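Local atomic coordinates of (S)-2-haloacid dehalogenase IVA (Burkholderia cepacia, PDB entry 2NO4), a protein that catalyses the hydrolytic dehalogenation of short-chain (S)-2-haloalkanoic acids, inverting the carbon that bears the halogen to give (R)-2-hydroxyalkanoic acids and halide. Residues L49-Q52 with R53-Y57; A68-W71 with Q72-D75; S58-R61 with T62-Q66. All coordinates share one frame; numbering follows the deposited sequence.

Contact 1 of 3, residues L49-Q52 with R53-Y57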
ATOM      1  N   LEU B  49       3.289   7.598  -8.720  1.00 23.10           N
ATOM      2  CA  LEU B  49       2.094   7.779  -7.865  1.00 22.24           C
ATOM      3  C   LEU B  49       0.910   6.955  -8.354  1.00 21.84           C
ATOM      4  O   LEU B  49       0.205   6.371  -7.523  1.00 23.29           O
ATOM      5  CB  LEU B  49       1.682   9.249  -7.767  1.00 21.46           C
ATOM      6  CG  LEU B  49       0.510   9.590  -6.831  1.00 23.96           C
ATOM      7  CD1 LEU B  49       0.713   9.174  -5.357  1.00 21.50           C
ATOM      8  CD2 LEU B  49       0.302  11.101  -6.921  1.00 22.57           C
ATOM      9  N   TRP B  50       0.687   6.932  -9.675  1.00 20.08           N
ATOM     10  CA  TRP B  50      -0.375   6.107 -10.251  1.00 22.18           C
ATOM     11  C   TRP B  50      -0.230   4.648  -9.762  1.00 23.62           C
ATOM     12  O   TRP B  50      -1.173   4.045  -9.241  1.00 23.67           O
ATOM     13  CB  TRP B  50      -0.303   6.166 -11.768  1.00 21.67           C
ATOM     14  CG  TRP B  50      -1.406   5.441 -12.531  1.00 21.98           C
ATOM     15  CD1 TRP B  50      -2.533   4.861 -12.040  1.00 21.02           C
ATOM     16  CD2 TRP B  50      -1.442   5.289 -13.939  1.00 20.88           C
ATOM     17  NE1 TRP B  50      -3.276   4.324 -13.084  1.00 20.26           N
ATOM     18  CE2 TRP B  50      -2.634   4.614 -14.263  1.00 21.62           C
ATOM     19  CE3 TRP B  50      -0.580   5.698 -14.975  1.00 22.70           C
ATOM     20  CZ2 TRP B  50      -2.974   4.287 -15.587  1.00 20.23           C
ATOM     21  CZ3 TRP B  50      -0.935   5.384 -16.316  1.00 22.26           C
ATOM     22  CH2 TRP B  50      -2.128   4.697 -16.587  1.00 21.07           C
ATOM     23  N   ARG B  51       0.964   4.093  -9.964  1.00 23.00           N
ATOM     24  CA  ARG B  51       1.258   2.724  -9.580  1.00 24.41           C
ATOM     25  C   ARG B  51       1.074   2.482  -8.066  1.00 23.01           C
ATOM     26  O   ARG B  51       0.447   1.504  -7.668  1.00 20.73           O
ATOM     27  CB  ARG B  51       2.698   2.357 -10.051  1.00 25.14           C
ATOM     28  CG  ARG B  51       3.238   1.014  -9.500  1.00 26.50           C
ATOM     29  CD  ARG B  51       2.470  -0.156 -10.055  1.00 29.82           C
ATOM     30  NE  ARG B  51       3.152  -1.429  -9.814  1.00 32.31           N
ATOM     31  CZ  ARG B  51       2.595  -2.623 -10.014  1.00 31.31           C
ATOM     32  NH1 ARG B  51       1.348  -2.708 -10.440  1.00 30.75           N
ATOM     33  NH2 ARG B  51       3.282  -3.735  -9.758  1.00 32.50           N
ATOM     34  N   GLN B  52       1.622   3.364  -7.240  1.00 24.42           N
ATOM     35  CA  GLN B  52       1.549   3.242  -5.790  1.00 24.12           C
ATOM     36  C   GLN B  52       0.095   3.257  -5.291  1.00 22.60           C
ATOM     37  O   GLN B  52      -0.274   2.446  -4.422  1.00 21.85           O
ATOM     38  CB  GLN B  52       2.364   4.378  -5.081  1.00 25.16           C
ATOM     39  CG  GLN B  52       2.364   4.272  -3.482  1.00 28.72           C
ATOM     40  CD  GLN B  52       1.081   4.853  -2.774  1.00 29.89           C
ATOM     41  OE1 GLN B  52       0.551   5.878  -3.214  1.00 30.59           O
ATOM     42  NE2 GLN B  52       0.634   4.223  -1.640  1.00 29.88           N
ATOM     43  N   ARG B  53      -0.714   4.177  -5.827  1.00 19.74           N
ATOM     44  CA  ARG B  53      -2.105   4.298  -5.385  1.00 20.58           C
ATOM     45  C   ARG B  53      -2.955   3.121  -5.891  1.00 19.65           C
ATOM     46  O   ARG B  53      -3.832   2.663  -5.178  1.00 18.85           O
ATOM     47  CB  ARG B  53      -2.775   5.602  -5.857  1.00 20.22           C
ATOM     48  CG  ARG B  53      -2.578   6.775  -4.928  1.00 20.82           C
ATOM     49  CD  ARG B  53      -2.857   6.420  -3.439  1.00 20.53           C
ATOM     50  NE  ARG B  53      -3.115   7.616  -2.622  1.00 22.63           N
ATOM     51  CZ  ARG B  53      -2.167   8.383  -2.058  1.00 22.69           C
ATOM     52  NH1 ARG B  53      -2.516   9.438  -1.354  1.00 20.66           N
ATOM     53  NH2 ARG B  53      -0.861   8.130  -2.220  1.00 22.94           N
ATOM     54  N   GLN B  54      -2.668   2.657  -7.107  1.00 19.49           N
ATOM     55  CA  GLN B  54      -3.393   1.499  -7.679  1.00 22.06           C
ATOM     56  C   GLN B  54      -3.269   0.311  -6.720  1.00 21.98           C
ATOM     57  O   GLN B  54      -4.271  -0.342  -6.387  1.00 22.19           O
ATOM     58  CB  GLN B  54      -2.879   1.163  -9.071  1.00 21.03           C
ATOM     59  CG  GLN B  54      -3.347  -0.173  -9.716  1.00 22.25           C
ATOM     60  CD  GLN B  54      -2.410  -0.597 -10.843  1.00 23.57           C
ATOM     61  OE1 GLN B  54      -1.212  -0.811 -10.611  1.00 25.99           O
ATOM     62  NE2 GLN B  54      -2.945  -0.697 -12.095  1.00 21.88           N
ATOM     63  N   LEU B  55      -2.038   0.070  -6.268  1.00 20.38           N
ATOM     64  CA  LEU B  55      -1.712  -0.996  -5.360  1.00 20.31           C
ATOM     65  C   LEU B  55      -2.253  -0.699  -3.999  1.00 19.83           C
ATOM     66  O   LEU B  55      -2.880  -1.570  -3.420  1.00 19.29           O
ATOM     67  CB  LEU B  55      -0.189  -1.230  -5.303  1.00 21.82           C
ATOM     68  CG  LEU B  55       0.336  -1.898  -6.582  1.00 24.50           C
ATOM     69  CD1 LEU B  55       1.830  -2.101  -6.428  1.00 22.58           C
ATOM     70  CD2 LEU B  55      -0.441  -3.195  -6.905  1.00 23.13           C
ATOM     71  N   GLU B  56      -2.028   0.523  -3.473  1.00 17.39           N
ATOM     72  CA  GLU B  56      -2.672   0.898  -2.207  1.00 19.77           C
ATOM     73  C   GLU B  56      -4.174   0.551  -2.199  1.00 19.60           C
ATOM     74  O   GLU B  56      -4.653  -0.056  -1.235  1.00 20.41           O
ATOM     75  CB  GLU B  56      -2.550   2.397  -1.917  1.00 18.12           C
ATOM     76  CG  GLU B  56      -3.491   2.828  -0.779  1.00 18.83           C
ATOM     77  CD  GLU B  56      -3.331   4.288  -0.371  1.00 20.53           C
ATOM     78  OE1 GLU B  56      -2.207   4.817  -0.438  1.00 19.17           O
ATOM     79  OE2 GLU B  56      -4.332   4.922   0.024  1.00 21.18           O
ATOM     80  N   TYR B  57      -4.901   1.000  -3.229  1.00 20.13           N
ATOM     81  CA  TYR B  57      -6.352   0.763  -3.329  1.00 19.45           C
ATOM     82  C   TYR B  57      -6.691  -0.708  -3.286  1.00 20.72           C
ATOM     83  O   TYR B  57      -7.678  -1.081  -2.684  1.00 21.27           O
ATOM     84  CB  TYR B  57      -6.996   1.414  -4.583  1.00 19.42           C
ATOM     85  CG  TYR B  57      -6.899   2.913  -4.606  1.00 20.42           C
ATOM     86  CD1 TYR B  57      -6.652   3.646  -3.434  1.00 20.01           C
ATOM     87  CD2 TYR B  57      -7.004   3.611  -5.823  1.00 22.18           C
ATOM     88  CE1 TYR B  57      -6.539   5.096  -3.491  1.00 19.65           C
ATOM     89  CE2 TYR B  57      -6.916   5.037  -5.897  1.00 19.72           C
ATOM     90  CZ  TYR B  57      -6.684   5.753  -4.751  1.00 21.81           C
ATOM     91  OH  TYR B  57      -6.620   7.143  -4.875  1.00 22.60           O
TER
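Arg51, one of the residues that bind the (S)-2-haloacid, is held over its outer half, from CD to the guanidinium, by Gln54 and Leu55, the residues three and four places further along helix 43-63 of this HAD-superfamily enzyme. Its chain starts with CG anti to the backbone N (chi1 170°), bends at the next bond (chi2 67°) and then runs extended, so that it travels forward beside the following turn. CB and CG make no close approach to residues 53-57; CD is the first atom to do so, 3.8 Å from Gln54 OE1. Beyond it, NE and CZ pass under the Leu55 methyl CD1, which sits over the centre of one guanidinium face, 3.6 Å above its plane. At the edge of the group, NH1 gives a hydrogen bond of 3.2 Å to Gln54 OE1, close to the guanidinium plane, with the amide turned steeply against it. NH2 goes on to the carbonyl of Tyr22, another substrate-binding residue, in a weak bond. Gln54 is itself fixed at its other end, its NE2 bonded to Thr74 OG1 and to Tyr101 OH, which would make it a second-shell residue steadying the guanidinium. On another side of the helix Gln52 links two charged neighbours. Its NE2 donates to Glu56 OE1 (3.1 Å), which accepts with the lone pair anti to OE2, while Gln52 OE1 takes a bond from Arg53 NH2. Arg53 NE also forms a salt bridge with Glu212 of the second subunit, and Glu56 OE2 is hydrogen-bonded to Tyr213 OH of the second subunit, which makes this face part of the dimer interface. Alongside, Leu49 CD1 lies 3.7 Å from Arg53 NH2.

Contact 2 of 3, residues A68-W71 with Q72-D75. With SO4 (sulfate ion), chain K.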
ATOM      1  N   ALA B  68     -13.543  -3.393  -5.470  1.00 23.54           N
ATOM      2  CA  ALA B  68     -13.931  -2.974  -6.809  1.00 22.46           C
ATOM      3  C   ALA B  68     -12.821  -3.518  -7.675  1.00 23.64           C
ATOM      4  O   ALA B  68     -11.713  -3.805  -7.177  1.00 21.86           O
ATOM      5  CB  ALA B  68     -14.000  -1.450  -6.937  1.00 21.94           C
ATOM      6  N   ASP B  69     -13.103  -3.668  -8.964  1.00 23.73           N
ATOM      7  CA  ASP B  69     -12.166  -4.340  -9.844  1.00 25.50           C
ATOM      8  C   ASP B  69     -10.945  -3.518 -10.257  1.00 24.15           C
ATOM      9  O   ASP B  69     -10.898  -2.306 -10.049  1.00 23.30           O
ATOM     10  CB  ASP B  69     -12.871  -5.032 -11.042  1.00 26.51           C
ATOM     11  CG  ASP B  69     -13.180  -4.094 -12.232  1.00 29.90           C
ATOM     12  OD1 ASP B  69     -12.831  -2.913 -12.271  1.00 25.95           O
ATOM     13  OD2 ASP B  69     -13.790  -4.598 -13.204  1.00 31.66           O
ATOM     14  N   PHE B  70      -9.956  -4.189 -10.835  1.00 24.52           N
ATOM     15  CA  PHE B  70      -8.630  -3.584 -10.933  1.00 25.14           C
ATOM     16  C   PHE B  70      -8.619  -2.444 -11.908  1.00 24.18           C
ATOM     17  O   PHE B  70      -7.932  -1.436 -11.694  1.00 22.84           O
ATOM     18  CB  PHE B  70      -7.580  -4.630 -11.256  1.00 22.53           C
ATOM     19  CG  PHE B  70      -6.177  -4.269 -10.805  1.00 24.36           C
ATOM     20  CD1 PHE B  70      -5.901  -4.010  -9.460  1.00 22.83           C
ATOM     21  CD2 PHE B  70      -5.115  -4.247 -11.734  1.00 23.88           C
ATOM     22  CE1 PHE B  70      -4.589  -3.746  -9.030  1.00 24.92           C
ATOM     23  CE2 PHE B  70      -3.805  -3.972 -11.317  1.00 25.63           C
ATOM     24  CZ  PHE B  70      -3.556  -3.729  -9.931  1.00 23.79           C
ATOM     25  N   TRP B  71      -9.414  -2.577 -12.973  1.00 23.24           N
ATOM     26  CA  TRP B  71      -9.594  -1.461 -13.917  1.00 25.18           C
ATOM     27  C   TRP B  71     -10.156  -0.192 -13.242  1.00 25.83           C
ATOM     28  O   TRP B  71      -9.690   0.939 -13.505  1.00 24.03           O
ATOM     29  CB  TRP B  71     -10.473  -1.894 -15.103  1.00 26.16           C
ATOM     30  CG  TRP B  71     -10.600  -0.875 -16.184  1.00 27.25           C
ATOM     31  CD1 TRP B  71     -11.709  -0.129 -16.460  1.00 28.80           C
ATOM     32  CD2 TRP B  71      -9.605  -0.485 -17.141  1.00 27.19           C
ATOM     33  NE1 TRP B  71     -11.468   0.711 -17.528  1.00 30.16           N
ATOM     34  CE2 TRP B  71     -10.188   0.508 -17.972  1.00 29.52           C
ATOM     35  CE3 TRP B  71      -8.279  -0.873 -17.384  1.00 28.33           C
ATOM     36  CZ2 TRP B  71      -9.490   1.111 -19.043  1.00 28.05           C
ATOM     37  CZ3 TRP B  71      -7.586  -0.272 -18.458  1.00 29.70           C
ATOM     38  CH2 TRP B  71      -8.209   0.713 -19.269  1.00 27.08           C
ATOM     39  N   GLN B  72     -11.167  -0.373 -12.393  1.00 25.12           N
ATOM     40  CA  GLN B  72     -11.735   0.764 -11.670  1.00 25.54           C
ATOM     41  C   GLN B  72     -10.669   1.391 -10.771  1.00 23.44           C
ATOM     42  O   GLN B  72     -10.544   2.599 -10.709  1.00 18.77           O
ATOM     43  CB  GLN B  72     -12.961   0.369 -10.842  1.00 24.28           C
ATOM     44  CG  GLN B  72     -13.655   1.572 -10.142  1.00 26.69           C
ATOM     45  CD  GLN B  72     -14.892   1.172  -9.365  1.00 27.00           C
ATOM     46  OE1 GLN B  72     -15.641   0.295  -9.786  1.00 29.87           O
ATOM     47  NE2 GLN B  72     -15.105   1.803  -8.212  1.00 26.92           N
ATOM     48  N   LEU B  73      -9.926   0.569 -10.055  1.00 21.17           N
ATOM     49  CA  LEU B  73      -8.866   1.095  -9.197  1.00 22.27           C
ATOM     50  C   LEU B  73      -7.750   1.815  -9.969  1.00 21.43           C
ATOM     51  O   LEU B  73      -7.194   2.812  -9.472  1.00 22.15           O
ATOM     52  CB  LEU B  73      -8.219  -0.031  -8.372  1.00 19.55           C
ATOM     53  CG  LEU B  73      -9.186  -0.863  -7.519  1.00 20.64           C
ATOM     54  CD1 LEU B  73      -8.421  -1.732  -6.523  1.00 18.47           C
ATOM     55  CD2 LEU B  73     -10.342  -0.055  -6.873  1.00 22.57           C
ATOM     56  N   THR B  74      -7.403   1.276 -11.139  1.00 23.55           N
ATOM     57  CA  THR B  74      -6.415   1.861 -12.044  1.00 23.50           C
ATOM     58  C   THR B  74      -6.877   3.268 -12.468  1.00 23.85           C
ATOM     59  O   THR B  74      -6.108   4.216 -12.443  1.00 23.27           O
ATOM     60  CB  THR B  74      -6.137   0.932 -13.261  1.00 22.28           C
ATOM     61  OG1 THR B  74      -5.710  -0.347 -12.761  1.00 24.39           O
ATOM     62  CG2 THR B  74      -5.034   1.523 -14.193  1.00 22.62           C
ATOM     63  N   ASP B  75      -8.151   3.374 -12.839  1.00 22.27           N
ATOM     64  CA  ASP B  75      -8.803   4.621 -13.221  1.00 24.47           C
ATOM     65  C   ASP B  75      -8.792   5.643 -12.057  1.00 21.20           C
ATOM     66  O   ASP B  75      -8.355   6.791 -12.222  1.00 22.18           O
ATOM     67  CB  ASP B  75     -10.238   4.280 -13.709  1.00 29.69           C
ATOM     68  CG  ASP B  75     -10.943   5.459 -14.364  1.00 36.89           C
ATOM     69  OD1 ASP B  75     -11.398   6.368 -13.652  1.00 38.12           O
ATOM     70  OD2 ASP B  75     -11.035   5.473 -15.606  1.00 42.00           O
TER
HETATM   71  S   SO4 K1007     -17.022   1.665  -5.142  1.00 30.86           S
HETATM   72  O1  SO4 K1007     -17.299   1.168  -6.464  1.00 31.33           O
HETATM   73  O2  SO4 K1007     -18.225   2.259  -4.544  1.00 32.78           O
HETATM   74  O3  SO4 K1007     -16.595   0.585  -4.276  1.00 30.24           O
HETATM   75  O4  SO4 K1007     -15.986   2.730  -5.284  1.00 32.76           O
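Phe70 and Thr74 make the tight inner side of this turn. The carbonyl oxygen of Phe70 is gripped twice by Thr74: the backbone N reaches it at 2.8 Å and the hydroxyl OG1 at 2.7 Å, from opposite faces of the carbonyl plane. The threonine is turned so that OG1 lies beside its own backbone N (chi1 -57°), which points the hydroxyl back along the helix and also places it over one face of the Phe70 ring. Around this pair the packing is close, with Phe70 lying against Asn129 of the substrate site and against Met134, and Met98 touching Thr74. The turn is the first turn of helix 70-84, and Asp69 is its N-cap: OD1 accepts from Gln72 N at 3.0 Å, met nearly along the carboxylate C-O axis, in a bond with an N-H...O angle of 161°. The Asp69 carbonyl takes Leu73 N in the first helical bond. Before the cap, Ala68 turns its methyl toward the helix, where Ala68 CB lies 3.9 Å from Leu73 CD2 and 3.7 Å from Gln72 CD. The side occupied by Gln72 is looser and exposed to solvent. This chain runs out fully extended and lays its amide past the alanine methyl, and NE2 donates an almost straight bond of 2.9 Å to O1 of a sulfate ion, probably taken from the crystallisation liquor. Glu76 OE2 accepts from the same nitrogen.

Contact 3 of 3, residues S58-R61 with T62-Q66. With SO4 (sulfate ion), chain K.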
ATOM      1  N   SER B  58      -5.876  -1.542  -3.931  1.00 21.21           N
ATOM      2  CA  SER B  58      -6.128  -2.965  -3.922  1.00 20.24           C
ATOM      3  C   SER B  58      -5.973  -3.564  -2.508  1.00 20.93           C
ATOM      4  O   SER B  58      -6.770  -4.385  -2.115  1.00 22.68           O
ATOM      5  CB  SER B  58      -5.266  -3.688  -4.990  1.00 20.91           C
ATOM      6  OG  SER B  58      -3.922  -3.952  -4.528  1.00 20.86           O
ATOM      7  N   TRP B  59      -4.960  -3.133  -1.738  1.00 20.85           N
ATOM      8  CA  TRP B  59      -4.748  -3.646  -0.400  1.00 18.42           C
ATOM      9  C   TRP B  59      -5.800  -3.114   0.593  1.00 20.58           C
ATOM     10  O   TRP B  59      -6.392  -3.892   1.327  1.00 18.49           O
ATOM     11  CB  TRP B  59      -3.326  -3.344   0.080  1.00 21.30           C
ATOM     12  CG  TRP B  59      -2.254  -3.874  -0.850  1.00 20.77           C
ATOM     13  CD1 TRP B  59      -2.247  -5.072  -1.525  1.00 20.66           C
ATOM     14  CD2 TRP B  59      -1.034  -3.215  -1.199  1.00 21.42           C
ATOM     15  NE1 TRP B  59      -1.088  -5.198  -2.264  1.00 21.83           N
ATOM     16  CE2 TRP B  59      -0.329  -4.076  -2.086  1.00 21.13           C
ATOM     17  CE3 TRP B  59      -0.454  -1.967  -0.836  1.00 19.70           C
ATOM     18  CZ2 TRP B  59       0.912  -3.731  -2.643  1.00 21.09           C
ATOM     19  CZ3 TRP B  59       0.781  -1.626  -1.391  1.00 19.53           C
ATOM     20  CH2 TRP B  59       1.456  -2.508  -2.272  1.00 20.60           C
ATOM     21  N   THR B  60      -6.034  -1.800   0.612  1.00 19.38           N
ATOM     22  CA  THR B  60      -6.879  -1.231   1.644  1.00 21.77           C
ATOM     23  C   THR B  60      -8.368  -1.621   1.425  1.00 19.63           C
ATOM     24  O   THR B  60      -9.079  -1.839   2.388  1.00 20.54           O
ATOM     25  CB  THR B  60      -6.716   0.282   1.746  1.00 20.29           C
ATOM     26  OG1 THR B  60      -7.076   0.853   0.494  1.00 21.14           O
ATOM     27  CG2 THR B  60      -5.220   0.647   2.083  1.00 17.76           C
ATOM     28  N   ARG B  61      -8.807  -1.669   0.171  1.00 21.01           N
ATOM     29  CA  ARG B  61     -10.187  -2.063  -0.157  1.00 21.47           C
ATOM     30  C   ARG B  61     -10.476  -3.509   0.208  1.00 22.25           C
ATOM     31  O   ARG B  61     -11.564  -3.833   0.689  1.00 21.31           O
ATOM     32  CB  ARG B  61     -10.468  -1.845  -1.629  1.00 20.42           C
ATOM     33  CG  ARG B  61     -10.839  -0.414  -1.974  1.00 21.79           C
ATOM     34  CD  ARG B  61     -10.926  -0.331  -3.509  1.00 20.35           C
ATOM     35  NE  ARG B  61     -11.505   0.922  -4.033  1.00 24.71           N
ATOM     36  CZ  ARG B  61     -12.807   1.157  -4.215  1.00 25.00           C
ATOM     37  NH1 ARG B  61     -13.727   0.277  -3.795  1.00 23.86           N
ATOM     38  NH2 ARG B  61     -13.177   2.304  -4.762  1.00 24.25           N
ATOM     39  N   THR B  62      -9.500  -4.391   0.045  1.00 22.31           N
ATOM     40  CA  THR B  62      -9.743  -5.732   0.581  1.00 24.05           C
ATOM     41  C   THR B  62      -9.788  -5.798   2.099  1.00 24.22           C
ATOM     42  O   THR B  62     -10.656  -6.488   2.671  1.00 19.84           O
ATOM     43  CB  THR B  62      -9.098  -6.973  -0.191  1.00 26.58           C
ATOM     44  OG1 THR B  62      -8.519  -7.957   0.696  1.00 30.21           O
ATOM     45  CG2 THR B  62      -8.263  -6.626  -1.305  1.00 20.26           C
ATOM     46  N   LEU B  63      -8.911  -5.025   2.747  1.00 21.45           N
ATOM     47  CA  LEU B  63      -8.885  -4.961   4.230  1.00 21.93           C
ATOM     48  C   LEU B  63     -10.161  -4.378   4.803  1.00 21.23           C
ATOM     49  O   LEU B  63     -10.603  -4.822   5.853  1.00 22.84           O
ATOM     50  CB  LEU B  63      -7.671  -4.163   4.735  1.00 20.78           C
ATOM     51  CG  LEU B  63      -6.326  -4.908   4.632  1.00 19.25           C
ATOM     52  CD1 LEU B  63      -5.159  -3.997   4.909  1.00 19.14           C
ATOM     53  CD2 LEU B  63      -6.329  -6.154   5.561  1.00 20.01           C
ATOM     54  N   MET B  64     -10.733  -3.374   4.142  1.00 21.47           N
ATOM     55  CA  MET B  64     -11.975  -2.785   4.640  1.00 23.47           C
ATOM     56  C   MET B  64     -13.240  -3.376   3.961  1.00 24.95           C
ATOM     57  O   MET B  64     -14.346  -2.864   4.153  1.00 23.44           O
ATOM     58  CB  MET B  64     -11.965  -1.250   4.541  1.00 22.02           C
ATOM     59  CG  MET B  64     -12.100  -0.672   3.117  1.00 22.08           C
ATOM     60  SD  MET B  64     -12.098   1.135   3.012  1.00 23.82           S
ATOM     61  CE  MET B  64     -10.334   1.550   3.020  1.00 23.63           C
ATOM     62  N   HIS B  65     -13.068  -4.400   3.134  1.00 24.98           N
ATOM     63  CA  HIS B  65     -14.230  -5.106   2.535  1.00 27.39           C
ATOM     64  C   HIS B  65     -15.028  -4.235   1.551  1.00 26.23           C
ATOM     65  O   HIS B  65     -16.261  -4.261   1.546  1.00 25.46           O
ATOM     66  CB  HIS B  65     -15.161  -5.689   3.649  1.00 28.22           C
ATOM     67  CG  HIS B  65     -14.421  -6.446   4.716  1.00 32.42           C
ATOM     68  ND1 HIS B  65     -13.398  -7.325   4.433  1.00 36.67           N
ATOM     69  CD2 HIS B  65     -14.521  -6.425   6.060  1.00 34.73           C
ATOM     70  CE1 HIS B  65     -12.914  -7.824   5.557  1.00 35.06           C
ATOM     71  NE2 HIS B  65     -13.569  -7.289   6.559  1.00 33.52           N
ATOM     72  N   GLN B  66     -14.327  -3.448   0.742  1.00 23.48           N
ATOM     73  CA  GLN B  66     -14.977  -2.654  -0.285  1.00 22.31           C
ATOM     74  C   GLN B  66     -14.292  -2.952  -1.639  1.00 22.86           C
ATOM     75  O   GLN B  66     -13.714  -2.088  -2.273  1.00 23.29           O
ATOM     76  CB  GLN B  66     -14.996  -1.161   0.073  1.00 24.88           C
ATOM     77  CG  GLN B  66     -15.735  -0.287  -0.928  1.00 26.81           C
ATOM     78  CD  GLN B  66     -17.256  -0.275  -0.709  1.00 30.64           C
ATOM     79  OE1 GLN B  66     -17.748  -0.709   0.331  1.00 29.99           O
ATOM     80  NE2 GLN B  66     -17.990   0.263  -1.678  1.00 29.22           N
TER
HETATM   81  S   SO4 K1007     -17.022   1.665  -5.142  1.00 30.86           S
HETATM   82  O1  SO4 K1007     -17.299   1.168  -6.464  1.00 31.33           O
HETATM   83  O2  SO4 K1007     -18.225   2.259  -4.544  1.00 32.78           O
HETATM   84  O3  SO4 K1007     -16.595   0.585  -4.276  1.00 30.24           O
HETATM   85  O4  SO4 K1007     -15.986   2.730  -5.284  1.00 32.76           O
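Helix 43-63 ends here in a Schellman motif, in which Gln66 N turns back to bond Arg61 O at 2.8 Å, His65 takes a positive phi of 67°, and a weak bond joins His65 N to Thr62 O. Arg61 uses the same turn a second time. Its NH1 donates to the carbonyl oxygen of Gln66 (2.8 Å), which lies close to the guanidinium plane, so the two residues are tied by a bond in each direction. The arginine chain is extended from CG to NE, and CB, CG and CD run alongside that carbonyl oxygen before the guanidinium reaches it. The outer edge of the group faces a sulfate ion, probably from the crystallisation liquor: NH1 bonds O3 and NH2 bonds O4, each at 2.9 Å and each almost straight. Gln66, bent at its second torsion (chi2 83°), brings NE2 round to O3 at 3.0 Å, so that this sulfate oxygen is shared by both side chains; its OE1 is hydrogen-bonded to Lys196 NZ of the second subunit. Glu76 of helix 70-84 forms a salt bridge with Arg61 NH2, which would offset part of its charge. Farther back, Thr60 and Met64 lie side by side, with the methionine methyl CE 4.0 Å from Thr60 CB; the threonine hydroxyl bonds Glu56 O and Tyr213 of the second subunit. The helix end is wedged between neighbours: Ser58 and Arg61 pack on Leu73 of helix 70-84, Trp59 meets Trp189 of helix 188-197 edge-to-face, Thr60 packs on Trp59 of the second subunit and Thr62 on Leu63 of that subunit.

Contacts 1 and 3 are successive parts of helix 43-63, while contact 2 opens helix 70-84, the next in the chain. Contact 1 sits by the substrate site and joins contact 2 through polar bonds between the two helices, among them Trp50 NE1 to Thr74 O at 2.9 Å. Contacts 2 and 3 meet mainly by packing, Leu73 and Ala68 lying on Arg61, and share one sulfate. None is wholly core: contact 3 lies farthest from the chain's centre (about 18 Å, centre to centre), yet is the most buried, in part because the second subunit covers it. Contacts 1 and 3 both reach that subunit; contact 2 does not, and its Gln72 is exposed to solvent.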